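Local coordinates for protein TetR family transcriptional regulator (PDB 6SRN) that probably binds DNA as a TetR-family transcriptional regulator and, in this structure, holds a furan-carboxylic acid hormone that controls antibiotic production in Streptomyces coelicolor, at residues 101-106 with 156-161. Numbering follows the deposited sequence.
Sequences TPLETV and QDAREA
With CG turned anti to the carbonyl carbon (chi1 -72°), the side chain of Asp-157 swings its carboxylate away from Pro-102 and presents CB to it, the proline ring lying across at about a right angle. CG of Pro-102 meets CB of Asp-157 at 3.8 Å, methylene against methylene. CB of the same ring settles on the next residue of helix 145-161, coming within 3.6 Å of the backbone N of Ala-158 and 3.9 Å of its CB. With only a methyl at Ala-158, the proline can sit close to the backbone, and the two CA atoms are 5.2 Å apart. Leu-103 adds a looser apolar touch, its CG 4.4 Å from CB of Ala-158. No hydrogen bond joins the two segments, whose nearly antiparallel axes (153°) approach to 9.1 Å.

Pro-102 occupies the first turn of its helix, directly after the N-cap Thr-101. Thr-101 and Glu-104 form a capping box: OG1 of Thr-101 accepts from N of Glu-104 at 3.3 Å, while N of Thr-101 donates to OE1 of Glu-104 at 3.1 Å, on the anti side of the carboxylate. The carbonyl O of Thr-101 is gripped twice, by N and OG1 of Thr-105.

Gln-163, in the loop following helix 145-161, hydrogen-bonds through its side-chain amide to Thr-101 OG1 and Leu-103 N, linking that loop to the start of helix 102-119. The contact thus pairs the beginning of helix 102-119 with the last turns of helix 145-161 in the all-helical TetR C-terminal domain, while Val-106 packs on Leu-177 of helix 170-192 and Thr-105 touches helix 88-96.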
ATOM      1  N   THR A 101     -18.033   7.478  21.053  1.00 11.98           N
ATOM      2  CA  THR A 101     -17.130   8.636  21.164  1.00 11.90           C
ATOM      3  C   THR A 101     -16.397   8.891  19.850  1.00 11.39           C
ATOM      4  O   THR A 101     -16.389   8.039  18.981  1.00 10.99           O
ATOM      5  CB  THR A 101     -16.053   8.435  22.257  1.00 12.38           C
ATOM      6  OG1 THR A 101     -15.137   7.380  21.899  1.00 13.95           O
ATOM      7  CG2 THR A 101     -16.687   8.184  23.640  1.00 14.11           C
ATOM      8  N   PRO A 102     -15.840  10.089  19.696  1.00 11.02           N
ATOM      9  CA  PRO A 102     -15.143  10.387  18.441  1.00 10.94           C
ATOM     10  C   PRO A 102     -14.088   9.347  18.058  1.00 10.81           C
ATOM     11  O   PRO A 102     -14.050   8.858  16.913  1.00 10.56           O
ATOM     12  CB  PRO A 102     -14.526  11.759  18.735  1.00 10.47           C
ATOM     13  CG  PRO A 102     -15.602  12.420  19.594  1.00 10.72           C
ATOM     14  CD  PRO A 102     -15.968  11.307  20.525  1.00 10.83           C
ATOM     15  N   LEU A 103     -13.235   8.943  18.986  1.00 10.61           N
ATOM     16  CA  LEU A 103     -12.176   8.011  18.644  1.00 12.32           C
ATOM     17  C   LEU A 103     -12.735   6.591  18.407  1.00 11.30           C
ATOM     18  O   LEU A 103     -12.255   5.890  17.530  1.00 10.75           O
ATOM     19  CB  LEU A 103     -11.150   7.935  19.764  1.00 14.85           C
ATOM     20  CG  LEU A 103      -9.750   8.457  19.562  1.00 17.80           C
ATOM     21  CD1 LEU A 103      -8.869   7.785  20.620  1.00 17.08           C
ATOM     22  CD2 LEU A 103      -9.255   8.301  18.160  1.00 17.55           C
ATOM     23  N   GLU A 104     -13.752   6.178  19.175  1.00 11.12           N
ATOM     24  CA  GLU A 104     -14.425   4.874  18.946  1.00 11.30           C
ATOM     25  C   GLU A 104     -15.121   4.842  17.588  1.00  9.79           C
ATOM     26  O   GLU A 104     -15.203   3.792  16.980  1.00 10.98           O
ATOM     27  CB  GLU A 104     -15.500   4.666  20.000  1.00 12.27           C
ATOM     28  CG  GLU A 104     -14.915   4.241  21.320  1.00 13.98           C
ATOM     29  CD  GLU A 104     -16.012   4.090  22.344  1.00 17.49           C
ATOM     30  OE1 GLU A 104     -17.061   4.783  22.186  1.00 20.15           O
ATOM     31  OE2 GLU A 104     -15.880   3.238  23.228  1.00 21.60           O
ATOM     32  N   THR A 105     -15.571   5.988  17.105  1.00  8.90           N
ATOM     33  CA  THR A 105     -16.210   6.081  15.785  1.00  9.35           C
ATOM     34  C   THR A 105     -15.156   5.773  14.728  1.00  8.74           C
ATOM     35  O   THR A 105     -15.424   4.986  13.787  1.00  8.75           O
ATOM     36  CB  THR A 105     -16.833   7.466  15.575  1.00  9.66           C
ATOM     37  OG1 THR A 105     -17.904   7.653  16.532  1.00 10.51           O
ATOM     38  CG2 THR A 105     -17.346   7.685  14.168  1.00 10.47           C
ATOM     39  N   VAL A 106     -13.991   6.393  14.843  1.00  8.82           N
ATOM     40  CA  VAL A 106     -12.870   6.111  13.908  1.00  9.30           C
ATOM     41  C   VAL A 106     -12.501   4.623  13.967  1.00  9.14           C
ATOM     42  O   VAL A 106     -12.361   3.951  12.930  1.00  8.44           O
ATOM     43  CB  VAL A 106     -11.648   6.951  14.243  1.00 10.00           C
ATOM     44  CG1 VAL A 106     -10.480   6.633  13.328  1.00 10.13           C
ATOM     45  CG2 VAL A 106     -11.949   8.446  14.147  1.00 10.99           C
ATOM     46  N   GLN A 156     -10.893  15.594  14.840  1.00  9.85           N
ATOM     47  CA  GLN A 156     -10.961  16.979  15.371  1.00 10.74           C
ATOM     48  C   GLN A 156     -11.786  17.031  16.622  1.00 10.94           C
ATOM     49  O   GLN A 156     -11.421  17.697  17.580  1.00 10.33           O
ATOM     50  CB  GLN A 156     -11.519  17.956  14.356  1.00 12.30           C
ATOM     51  CG  GLN A 156     -11.566  19.388  14.856  1.00 15.58           C
ATOM     52  CD  GLN A 156     -10.202  19.914  15.269  1.00 17.79           C
ATOM     53  OE1 GLN A 156      -9.192  19.627  14.621  1.00 19.82           O
ATOM     54  NE2 GLN A 156     -10.170  20.694  16.363  1.00 20.34           N
ATOM     55  N   ASP A 157     -12.928  16.358  16.616  1.00 10.25           N
ATOM     56  CA  ASP A 157     -13.758  16.311  17.811  1.00 10.62           C
ATOM     57  C   ASP A 157     -13.021  15.660  18.978  1.00 10.23           C
ATOM     58  O   ASP A 157     -13.165  16.059  20.139  1.00 10.05           O
ATOM     59  CB  ASP A 157     -15.057  15.551  17.541  1.00 11.21           C
ATOM     60  CG  ASP A 157     -16.037  16.345  16.652  1.00 12.14           C
ATOM     61  OD1 ASP A 157     -15.850  17.559  16.400  1.00 13.23           O
ATOM     62  OD2 ASP A 157     -16.981  15.705  16.187  1.00 15.63           O
ATOM     63  N   ALA A 158     -12.271  14.588  18.670  1.00  9.74           N
ATOM     64  CA  ALA A 158     -11.516  13.891  19.698  1.00 10.06           C
ATOM     65  C   ALA A 158     -10.508  14.834  20.329  1.00 10.91           C
ATOM     66  O   ALA A 158     -10.352  14.858  21.547  1.00 10.65           O
ATOM     67  CB  ALA A 158     -10.774  12.679  19.101  1.00  9.42           C
ATOM     68  N   ARG A 159      -9.834  15.625  19.491  1.00 11.39           N
ATOM     69  CA  ARG A 159      -8.879  16.619  20.012  1.00 12.57           C
ATOM     70  C   ARG A 159      -9.577  17.614  20.946  1.00 12.84           C
ATOM     71  O   ARG A 159      -9.129  17.833  22.056  1.00 12.31           O
ATOM     72  CB  ARG A 159      -8.153  17.371  18.905  1.00 13.87           C
ATOM     73  CG  ARG A 159      -7.290  18.504  19.501  1.00 15.80           C
ATOM     74  CD  ARG A 159      -6.242  19.137  18.623  1.00 19.29           C
ATOM     75  NE  ARG A 159      -6.785  19.788  17.448  1.00 22.88           N
ATOM     76  CZ  ARG A 159      -6.054  20.442  16.538  1.00 25.22           C
ATOM     77  NH1 ARG A 159      -4.721  20.548  16.666  1.00 27.39           N
ATOM     78  NH2 ARG A 159      -6.655  20.989  15.491  1.00 25.62           N
ATOM     79  N   GLU A 160     -10.647  18.231  20.468  1.00 12.70           N
ATOM     80  CA  GLU A 160     -11.390  19.248  21.246  1.00 13.64           C
ATOM     81  C   GLU A 160     -11.949  18.678  22.546  1.00 13.36           C
ATOM     82  O   GLU A 160     -12.103  19.395  23.559  1.00 11.98           O
ATOM     83  CB  GLU A 160     -12.578  19.731  20.433  1.00 15.42           C
ATOM     84  CG  GLU A 160     -12.374  20.872  19.458  1.00 17.89           C
ATOM     85  CD  GLU A 160     -13.648  21.774  19.459  1.00 18.78           C
ATOM     86  OE1 GLU A 160     -14.751  21.275  19.145  1.00 20.41           O
ATOM     87  OE2 GLU A 160     -13.590  22.970  19.813  1.00 25.67           O
ATOM     88  N   ALA A 161     -12.313  17.407  22.494  1.00 12.43           N
ATOM     89  CA  ALA A 161     -12.871  16.694  23.620  1.00 12.66           C
ATOM     90  C   ALA A 161     -11.824  16.321  24.674  1.00 13.17           C
ATOM     91  O   ALA A 161     -12.162  15.945  25.762  1.00 14.37           O
ATOM     92  CB  ALA A 161     -13.561  15.435  23.137  1.00 12.97           C
TER